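Local coordinates for protein translation elongation factor 1A (Methanosarcina mazei, PDB 3WND) that binds cysteinyl-tRNA(Cys) in its GTP-bound form and probably acts as a translation elongation factor related to SelB, EF-Tu and aIF2 gamma, at residues 285-290 / 334-339; 279-284 / 341-346; 195-200 / 265-270. All coordinates share one frame; numbering follows the deposited sequence.

In the fold
The three contacts run from the second domain, of the SelB_II type, into the C-terminal eSelB_III-like domain. Interaction 3 is complete along the chain before the others begin. It lies in the curled sheet of strands 194-203 and 272-274, where S48 and D49 of the G domain meet it. Interaction 2, centred about 16 Å away, joins strands 278-280 and 343-346 into a small ladder beside the C-terminal barrel, touching the second domain through F228. Interaction 1, centred about 15 Å from interaction 2, lies within that barrel; along the chain, 285-290 and 334-339 fall between 279-284 and 341-346. Together they trace a path from the G domain side of the second domain to the C-terminal domain.

Interaction 1: 285-290 / 334-339; sequences LECTVS and CVLELS
L285 and L336 face each other as an antiparallel hydrogen-bonded pair, exchanging two backbone bonds. The shorter runs from L336 N to L285 O at 2.7 Å, and L285 N returns a bond of 2.8 Å to L336 O. Two residues on, C287 and C334 repeat the arrangement: C287 N reaches C334 O at 2.8 Å, almost straight at 173°, while C334 N meets C287 O at 3.0 Å. L285 O carries a further load, because V335 CA also approaches it at 3.2 Å as a CA-H...O contact. Four bonds thus lock the register, with E286 and V335 as the non-hydrogen-bonded pair between them.

On the face that carries L285, C287, C334 and L336, the packing is mainly apolar. The methyl CD1 of L285 meets CD1 of L338 at 3.7 Å, the two leucine side chains crossing at about a right angle. C287 turns its sulfur away from its own carbonyl carbon (chi1 -67°), which sets SG against L336 CD1 at 3.9 Å. C334 takes a different staggered position, SG standing between N and C (chi1 65°), and its sulfur touches both C287 CB and V289 CG2. The two cysteines therefore touch through CB and SG without forming a disulfide. On the other face, E286 bends at chi2, laying its carboxylate carbon CD 3.9 Å from V335 CG2; OE2 goes on to a salt bridge with K370.

Both strands belong to the sheet of the C-terminal barrel. Strand 363-369 hydrogen-bonds along the other edge of 282-289 through F368 and Y366, and strand 309-320 flanks 333-340. Beneath the apolar face, L354 of strand 352-355 receives C287, L336 and L338, and F352 receives L285.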
loop_
_atom_site.group_PDB
_atom_site.type_symbol
_atom_site.label_atom_id
_atom_site.label_comp_id
_atom_site.label_asym_id
_atom_site.label_seq_id
_atom_site.Cartn_x
_atom_site.Cartn_y
_atom_site.Cartn_z
ATOM N N LEU A 285 -10.258 10.384 15.827
ATOM C CA LEU A 285 -10.541 10.258 14.359
ATOM C C LEU A 285 -11.975 10.559 13.950
ATOM O O LEU A 285 -12.939 10.020 14.576
ATOM C CB LEU A 285 -10.224 8.819 13.889
ATOM C CG LEU A 285 -8.798 8.337 14.220
ATOM C CD1 LEU A 285 -8.572 6.904 13.714
ATOM C CD2 LEU A 285 -7.709 9.244 13.600
ATOM N N GLU A 286 -12.138 11.292 12.821
ATOM C CA GLU A 286 -13.433 11.481 12.171
ATOM C C GLU A 286 -13.490 10.267 11.203
ATOM O O GLU A 286 -12.669 10.151 10.299
ATOM C CB GLU A 286 -13.468 12.772 11.350
ATOM C CG GLU A 286 -13.348 14.068 12.170
ATOM C CD GLU A 286 -14.634 14.887 12.150
ATOM O OE1 GLU A 286 -15.681 14.349 11.702
ATOM O OE2 GLU A 286 -14.596 16.077 12.553
ATOM N N CYS A 287 -14.440 9.379 11.434
ATOM C CA CYS A 287 -14.463 8.050 10.789
ATOM C C CYS A 287 -15.739 7.876 10.011
ATOM O O CYS A 287 -16.829 8.430 10.360
ATOM C CB CYS A 287 -14.449 6.950 11.866
ATOM S SG CYS A 287 -12.906 6.893 12.806
ATOM N N THR A 288 -15.613 7.046 8.984
ATOM C CA THR A 288 -16.713 6.642 8.177
ATOM C C THR A 288 -16.653 5.121 8.301
ATOM O O THR A 288 -15.633 4.491 7.917
ATOM C CB THR A 288 -16.506 7.055 6.711
ATOM O OG1 THR A 288 -16.604 8.469 6.596
ATOM C CG2 THR A 288 -17.622 6.512 5.931
ATOM N N VAL A 289 -17.717 4.548 8.862
ATOM C CA VAL A 289 -17.814 3.093 9.111
ATOM C C VAL A 289 -18.416 2.314 7.946
ATOM O O VAL A 289 -19.391 2.714 7.341
ATOM C CB VAL A 289 -18.702 2.870 10.383
ATOM C CG1 VAL A 289 -18.791 1.372 10.769
ATOM C CG2 VAL A 289 -18.220 3.746 11.592
ATOM N N SER A 290 -17.701 1.248 7.575
ATOM C CA SER A 290 -18.149 0.359 6.489
ATOM C C SER A 290 -19.606 -0.090 6.755
ATOM O O SER A 290 -20.000 -0.395 7.910
ATOM C CB SER A 290 -17.339 -0.880 6.580
ATOM O OG SER A 290 -17.681 -1.819 5.543
ATOM N N CYS A 334 -18.868 9.074 12.503
ATOM C CA CYS A 334 -18.713 9.330 13.919
ATOM C C CYS A 334 -17.308 9.863 14.174
ATOM O O CYS A 334 -16.455 9.827 13.290
ATOM C CB CYS A 334 -18.946 8.049 14.713
ATOM S SG CYS A 334 -17.711 6.774 14.392
ATOM N N VAL A 335 -17.107 10.349 15.391
ATOM C CA VAL A 335 -15.792 10.570 15.920
ATOM C C VAL A 335 -15.464 9.482 16.882
ATOM O O VAL A 335 -16.262 9.137 17.816
ATOM C CB VAL A 335 -15.624 11.994 16.542
ATOM C CG1 VAL A 335 -14.257 12.108 17.223
ATOM C CG2 VAL A 335 -15.827 13.049 15.425
ATOM N N LEU A 336 -14.269 8.921 16.700
ATOM C CA LEU A 336 -13.790 7.953 17.632
ATOM C C LEU A 336 -12.573 8.481 18.421
ATOM O O LEU A 336 -11.589 8.932 17.839
ATOM C CB LEU A 336 -13.423 6.633 16.976
ATOM C CG LEU A 336 -14.580 5.859 16.291
ATOM C CD1 LEU A 336 -14.043 4.524 15.690
ATOM C CD2 LEU A 336 -15.728 5.575 17.261
ATOM N N GLU A 337 -12.671 8.447 19.765
ATOM C CA GLU A 337 -11.493 8.721 20.563
ATOM C C GLU A 337 -10.919 7.336 20.828
ATOM O O GLU A 337 -11.571 6.482 21.405
ATOM C CB GLU A 337 -11.934 9.522 21.850
ATOM C CG GLU A 337 -11.647 11.011 21.595
ATOM C CD GLU A 337 -12.426 11.957 22.478
ATOM O OE1 GLU A 337 -12.733 11.521 23.573
ATOM O OE2 GLU A 337 -12.752 13.122 22.091
ATOM N N LEU A 338 -9.677 7.112 20.390
ATOM C CA LEU A 338 -9.049 5.810 20.505
ATOM C C LEU A 338 -7.776 5.865 21.406
ATOM O O LEU A 338 -7.079 6.823 21.342
ATOM C CB LEU A 338 -8.630 5.351 19.075
ATOM C CG LEU A 338 -9.774 5.157 18.101
ATOM C CD1 LEU A 338 -9.087 4.791 16.767
ATOM C CD2 LEU A 338 -10.713 4.014 18.525
ATOM N N SER A 339 -7.431 4.810 22.141
ATOM C CA SER A 339 -6.186 4.770 22.892
ATOM C C SER A 339 -5.389 3.522 22.538
ATOM O O SER A 339 -5.969 2.471 22.224
ATOM C CB SER A 339 -6.458 4.738 24.390
ATOM O OG SER A 339 -7.150 3.525 24.735
#

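Interaction 2: 279-284 / 341-346; sequences VTTDYT and NKKLAY
T280 OG1 is held from two sides, by the hydroxyl of Y346 across the contact and by the carbonyl of D282 in its own segment. It lies 2.6 Å from Y346 OH, at the edge of that ring and in its plane, and it donates to D282 O at 2.7 Å. The threonine hydroxyl stands between its own N and C (chi1 61°), where it can serve both partners across the corner the chain takes at T281. Y346 OH has a second polar neighbour: a water bridges it to T284 N.

A second water ties the corner to the other segment. It donates to T281 O and, at 2.7 Å, to K342 O, and it accepts a bond from Y283 OH, so one molecule satisfies two carbonyls and fixes the tyrosine hydroxyl. Backbone pairing is brief: L344 N bonds to T280 O at 2.9 Å, and T280 N to L344 O at 3.1 Å.

The two tyrosine rings meet obliquely, neither stacked nor edge-to-face. Y283 CE1 approaches Y346 CE2 at 3.7 Å, that carbon lying at the edge of the Y283 ring; the planes are inclined by 52°. The phenol end of Y283 also meets L344, its OH 3.2 Å from L344 CG. On the face that carries V279 and A345, V279 CG1 rests 3.9 Å from K343 CB, and the lysine's CG meets T281 CG2.

Strands 278-280 and 343-346 form a two-stranded antiparallel ladder beside the C-terminal barrel. V279 and A345 pack on F228 of strand 224-228, in the preceding domain, while Y283 and L344 share L304 of strand 301-306 and Y346 sets its ring edge-to-face with F352 of strand 352-355.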
loop_
_atom_site.group_PDB
_atom_site.type_symbol
_atom_site.label_atom_id
_atom_site.label_comp_id
_atom_site.label_asym_id
_atom_site.label_seq_id
_atom_site.Cartn_x
_atom_site.Cartn_y
_atom_site.Cartn_z
ATOM N N VAL A 279 3.430 12.676 16.800
ATOM C CA VAL A 279 3.659 11.401 17.447
ATOM C C VAL A 279 2.736 11.322 18.644
ATOM O O VAL A 279 2.755 12.162 19.542
ATOM C CB VAL A 279 5.110 11.208 17.917
ATOM C CG1 VAL A 279 5.214 9.945 18.710
ATOM C CG2 VAL A 279 6.088 11.225 16.733
ATOM N N THR A 280 1.842 10.338 18.655
ATOM C CA THR A 280 0.911 10.167 19.810
ATOM C C THR A 280 0.683 8.674 20.049
ATOM O O THR A 280 1.064 7.798 19.221
ATOM C CB THR A 280 -0.468 10.867 19.562
ATOM O OG1 THR A 280 -1.163 10.309 18.396
ATOM C CG2 THR A 280 -0.361 12.374 19.381
ATOM N N THR A 281 0.098 8.350 21.207
ATOM C CA THR A 281 -0.285 6.924 21.470
ATOM C C THR A 281 -1.809 6.884 21.433
ATOM O O THR A 281 -2.429 5.793 21.267
ATOM C CB THR A 281 0.137 6.393 22.870
ATOM O OG1 THR A 281 -0.401 7.275 23.835
ATOM C CG2 THR A 281 1.661 6.282 23.120
ATOM N N ASP A 282 -2.435 8.063 21.561
ATOM C CA ASP A 282 -3.898 8.183 21.374
ATOM C C ASP A 282 -4.331 8.968 20.118
ATOM O O ASP A 282 -3.534 9.725 19.503
ATOM C CB ASP A 282 -4.561 8.849 22.566
ATOM C CG ASP A 282 -4.324 8.104 23.880
ATOM O OD1 ASP A 282 -3.857 6.881 23.871
ATOM O OD2 ASP A 282 -4.610 8.769 24.915
ATOM N N TYR A 283 -5.574 8.769 19.703
ATOM C CA TYR A 283 -6.065 9.321 18.419
ATOM C C TYR A 283 -7.452 9.804 18.578
ATOM O O TYR A 283 -8.230 9.154 19.230
ATOM C CB TYR A 283 -6.036 8.262 17.277
ATOM C CG TYR A 283 -4.734 7.499 17.310
ATOM C CD1 TYR A 283 -3.591 8.013 16.699
ATOM C CD2 TYR A 283 -4.627 6.343 18.097
ATOM C CE1 TYR A 283 -2.396 7.317 16.806
ATOM C CE2 TYR A 283 -3.471 5.593 18.171
ATOM C CZ TYR A 283 -2.334 6.125 17.569
ATOM O OH TYR A 283 -1.131 5.443 17.657
ATOM N N THR A 284 -7.770 10.911 17.950
ATOM C CA THR A 284 -9.172 11.298 17.815
ATOM C C THR A 284 -9.481 11.350 16.323
ATOM O O THR A 284 -8.967 12.215 15.608
ATOM C CB THR A 284 -9.381 12.725 18.395
ATOM O OG1 THR A 284 -8.890 12.773 19.742
ATOM C CG2 THR A 284 -10.851 13.143 18.336
ATOM N N ASN A 341 -1.005 1.601 23.021
ATOM C CA ASN A 341 0.206 1.506 23.865
ATOM C C ASN A 341 1.426 2.131 23.195
ATOM O O ASN A 341 2.175 2.871 23.829
ATOM C CB ASN A 341 0.523 0.039 24.238
ATOM C CG ASN A 341 -0.574 -0.593 25.094
ATOM O OD1 ASN A 341 -1.244 0.078 25.880
ATOM N ND2 ASN A 341 -0.697 -1.898 25.018
ATOM N N LYS A 342 1.564 1.928 21.901
ATOM C CA LYS A 342 2.777 2.271 21.232
ATOM C C LYS A 342 2.636 3.680 20.640
ATOM O O LYS A 342 1.548 4.078 20.271
ATOM C CB LYS A 342 2.906 1.287 20.085
ATOM C CG LYS A 342 4.257 1.184 19.433
ATOM C CD LYS A 342 4.490 -0.218 18.897
ATOM C CE LYS A 342 5.435 -0.181 17.691
ATOM N NZ LYS A 342 5.457 -1.530 17.054
ATOM N N LYS A 343 3.743 4.403 20.557
ATOM C CA LYS A 343 3.807 5.686 19.904
ATOM C C LYS A 343 3.849 5.469 18.395
ATOM O O LYS A 343 4.729 4.763 17.874
ATOM C CB LYS A 343 5.107 6.462 20.368
ATOM C CG LYS A 343 4.966 7.269 21.646
ATOM C CD LYS A 343 6.234 8.034 22.067
ATOM C CE LYS A 343 7.480 7.170 22.268
ATOM N NZ LYS A 343 8.531 7.985 22.969
ATOM N N LEU A 344 2.921 6.117 17.676
ATOM C CA LEU A 344 2.900 6.095 16.205
ATOM C C LEU A 344 3.123 7.485 15.669
ATOM O O LEU A 344 2.653 8.496 16.250
ATOM C CB LEU A 344 1.594 5.454 15.697
ATOM C CG LEU A 344 1.249 4.020 16.123
ATOM C CD1 LEU A 344 0.003 3.569 15.358
ATOM C CD2 LEU A 344 2.372 3.062 15.832
ATOM N N ALA A 345 3.711 7.531 14.453
ATOM C CA ALA A 345 3.974 8.797 13.701
ATOM C C ALA A 345 3.049 8.977 12.533
ATOM O O ALA A 345 2.795 8.017 11.816
ATOM C CB ALA A 345 5.417 8.829 13.107
ATOM N N TYR A 346 2.564 10.189 12.378
ATOM C CA TYR A 346 1.674 10.444 11.230
ATOM C C TYR A 346 1.526 11.955 11.035
ATOM O O TYR A 346 1.897 12.766 11.939
ATOM C CB TYR A 346 0.256 9.793 11.490
ATOM C CG TYR A 346 -0.411 10.233 12.736
ATOM C CD1 TYR A 346 -1.352 11.280 12.729
ATOM C CD2 TYR A 346 -0.073 9.633 13.959
ATOM C CE1 TYR A 346 -1.971 11.737 13.950
ATOM C CE2 TYR A 346 -0.632 10.074 15.158
ATOM C CZ TYR A 346 -1.591 11.099 15.147
ATOM O OH TYR A 346 -2.131 11.515 16.329
HETATM O O HOH W 1 -1.069 3.742 19.814
HETATM O O HOH W 2 -5.150 11.675 16.197
#

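Interaction 3: 195-200 / 265-270; sequences IFIDHA and KDIERG
R269 reaches alongside H199 and fastens its NE to the carbonyl oxygen of D198. The arginine starts fully extended, with CG anti to the backbone N (chi1 174°) and the chain straight through chi2, then folds at chi3 (-62°), which turns the guanidinium back toward strand 194-203. The bond from R269 NE to D198 O is 3.0 Å long and nearly straight; it lies in the guanidinium plane and uses a lone pair in the carbonyl plane. R269 NH2 stands 3.4 Å from H199 NE2, the imidazole and guanidinium planes being 68° apart.

H199 is itself steered by its neighbour: ND1 donates a hydrogen bond to D198 OD1, 2.6 Å away, on the anti side of the carboxylate and close to the ring plane. OD1 thus helps fix the imidazole's rotation, and the salt bridge from D198 OD2 to R254 holds the carboxylate that does so. At its far edge H199 NE2 hydrogen-bonds to S48 OG, and R269 NH1 makes a salt bridge to D49, both in the G domain.

Beyond the polar cluster, the CG2 methyl of I267 lies anti to the backbone N, which carries it between A200 CB, 3.7 Å away, and I197 CD1, at 4.0 Å. G270 N closes the contact with a 3.0 Å bond to I197 O, its positive phi suiting glycine.

D198 and H199 together face L211, a classic beta bulge in strand 194-203. The bulge lies in the SelB_II-type second domain of this chain, and here the loop before strand 272-274 joins it at the interface with the G domain.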
loop_
_atom_site.group_PDB
_atom_site.type_symbol
_atom_site.label_atom_id
_atom_site.label_comp_id
_atom_site.label_asym_id
_atom_site.label_seq_id
_atom_site.Cartn_x
_atom_site.Cartn_y
_atom_site.Cartn_z
ATOM N N ILE A 195 9.432 10.193 3.752
ATOM C CA ILE A 195 9.769 8.848 3.257
ATOM C C ILE A 195 9.204 7.859 4.260
ATOM O O ILE A 195 9.448 7.960 5.479
ATOM C CB ILE A 195 11.321 8.689 3.118
ATOM C CG1 ILE A 195 11.877 9.791 2.139
ATOM C CG2 ILE A 195 11.651 7.239 2.576
ATOM C CD1 ILE A 195 12.598 10.917 2.961
ATOM N N PHE A 196 8.455 6.864 3.771
ATOM C CA PHE A 196 7.943 5.781 4.670
ATOM C C PHE A 196 8.870 4.587 4.536
ATOM O O PHE A 196 9.263 4.240 3.467
ATOM C CB PHE A 196 6.551 5.306 4.190
ATOM C CG PHE A 196 5.395 6.213 4.563
ATOM C CD1 PHE A 196 5.611 7.451 5.211
ATOM C CD2 PHE A 196 4.102 5.818 4.248
ATOM C CE1 PHE A 196 4.514 8.298 5.490
ATOM C CE2 PHE A 196 3.027 6.674 4.550
ATOM C CZ PHE A 196 3.245 7.878 5.144
ATOM N N ILE A 197 9.322 4.054 5.643
ATOM C CA ILE A 197 10.217 2.965 5.675
ATOM C C ILE A 197 9.534 1.619 5.787
ATOM O O ILE A 197 8.680 1.452 6.631
ATOM C CB ILE A 197 11.115 3.131 6.945
ATOM C CG1 ILE A 197 12.047 4.405 6.782
ATOM C CG2 ILE A 197 11.904 1.839 7.170
ATOM C CD1 ILE A 197 12.683 4.811 8.101
ATOM N N ASP A 198 9.845 0.680 4.873
ATOM C CA ASP A 198 9.165 -0.612 4.986
ATOM C C ASP A 198 10.113 -1.698 5.511
ATOM O O ASP A 198 9.642 -2.763 6.001
ATOM C CB ASP A 198 8.470 -1.075 3.658
ATOM C CG ASP A 198 9.298 -0.898 2.458
ATOM O OD1 ASP A 198 10.299 -1.603 2.290
ATOM O OD2 ASP A 198 8.910 -0.095 1.619
ATOM N N HIS A 199 11.442 -1.447 5.413
ATOM C CA HIS A 199 12.415 -2.441 5.938
ATOM C C HIS A 199 13.610 -1.643 6.415
ATOM O O HIS A 199 13.950 -0.587 5.901
ATOM C CB HIS A 199 12.895 -3.415 4.850
ATOM C CG HIS A 199 11.845 -4.311 4.352
ATOM N ND1 HIS A 199 10.939 -3.904 3.353
ATOM C CD2 HIS A 199 11.484 -5.644 4.719
ATOM C CE1 HIS A 199 10.063 -4.966 3.083
ATOM N NE2 HIS A 199 10.427 -6.035 3.900
ATOM N N ALA A 200 14.313 -2.182 7.403
ATOM C CA ALA A 200 15.548 -1.570 7.939
ATOM C C ALA A 200 16.473 -2.757 8.276
ATOM O O ALA A 200 16.075 -3.709 8.984
ATOM C CB ALA A 200 15.252 -0.780 9.252
ATOM N N LYS A 265 18.576 -1.553 14.376
ATOM C CA LYS A 265 17.800 -2.251 15.435
ATOM C C LYS A 265 16.714 -1.315 16.097
ATOM O O LYS A 265 15.778 -1.755 16.770
ATOM C CB LYS A 265 18.753 -2.763 16.568
ATOM C CG LYS A 265 19.369 -1.629 17.403
ATOM C CD LYS A 265 20.160 -2.131 18.612
ATOM C CE LYS A 265 20.633 -0.914 19.380
ATOM N NZ LYS A 265 19.637 -0.462 20.385
ATOM N N ASP A 266 16.847 -0.016 15.965
ATOM C CA ASP A 266 15.874 0.919 16.560
ATOM C C ASP A 266 14.828 1.424 15.548
ATOM O O ASP A 266 13.993 2.298 15.881
ATOM C CB ASP A 266 16.616 2.106 17.108
ATOM C CG ASP A 266 17.520 1.716 18.235
ATOM O OD1 ASP A 266 17.104 0.840 19.086
ATOM O OD2 ASP A 266 18.649 2.280 18.272
ATOM N N ILE A 267 14.841 0.862 14.338
ATOM C CA ILE A 267 13.880 1.260 13.291
ATOM C C ILE A 267 12.944 0.097 13.024
ATOM O O ILE A 267 13.427 -1.026 12.809
ATOM C CB ILE A 267 14.624 1.681 11.982
ATOM C CG1 ILE A 267 15.622 2.823 12.363
ATOM C CG2 ILE A 267 13.618 2.073 10.929
ATOM C CD1 ILE A 267 16.318 3.426 11.107
ATOM N N GLU A 268 11.648 0.405 12.872
ATOM C CA GLU A 268 10.658 -0.617 12.425
ATOM C C GLU A 268 9.943 -0.144 11.132
ATOM O O GLU A 268 9.929 1.090 10.796
ATOM C CB GLU A 268 9.610 -0.799 13.581
ATOM C CG GLU A 268 10.183 -1.322 14.903
ATOM C CD GLU A 268 10.880 -2.721 14.801
ATOM O OE1 GLU A 268 10.483 -3.587 13.950
ATOM O OE2 GLU A 268 11.741 -3.000 15.610
ATOM N N ARG A 269 9.419 -1.110 10.367
ATOM C CA ARG A 269 8.489 -0.725 9.339
ATOM C C ARG A 269 7.425 0.272 9.892
ATOM O O ARG A 269 6.853 0.041 10.960
ATOM C CB ARG A 269 7.752 -1.959 8.788
ATOM C CG ARG A 269 6.641 -1.598 7.780
ATOM C CD ARG A 269 5.892 -2.819 7.285
ATOM N NE ARG A 269 6.868 -3.645 6.608
ATOM C CZ ARG A 269 6.573 -4.874 6.178
ATOM N NH1 ARG A 269 5.302 -5.303 6.210
ATOM N NH2 ARG A 269 7.515 -5.587 5.616
ATOM N N GLY A 270 7.167 1.375 9.197
ATOM C CA GLY A 270 6.197 2.291 9.746
ATOM C C GLY A 270 6.831 3.616 10.192
ATOM O O GLY A 270 6.132 4.627 10.334
#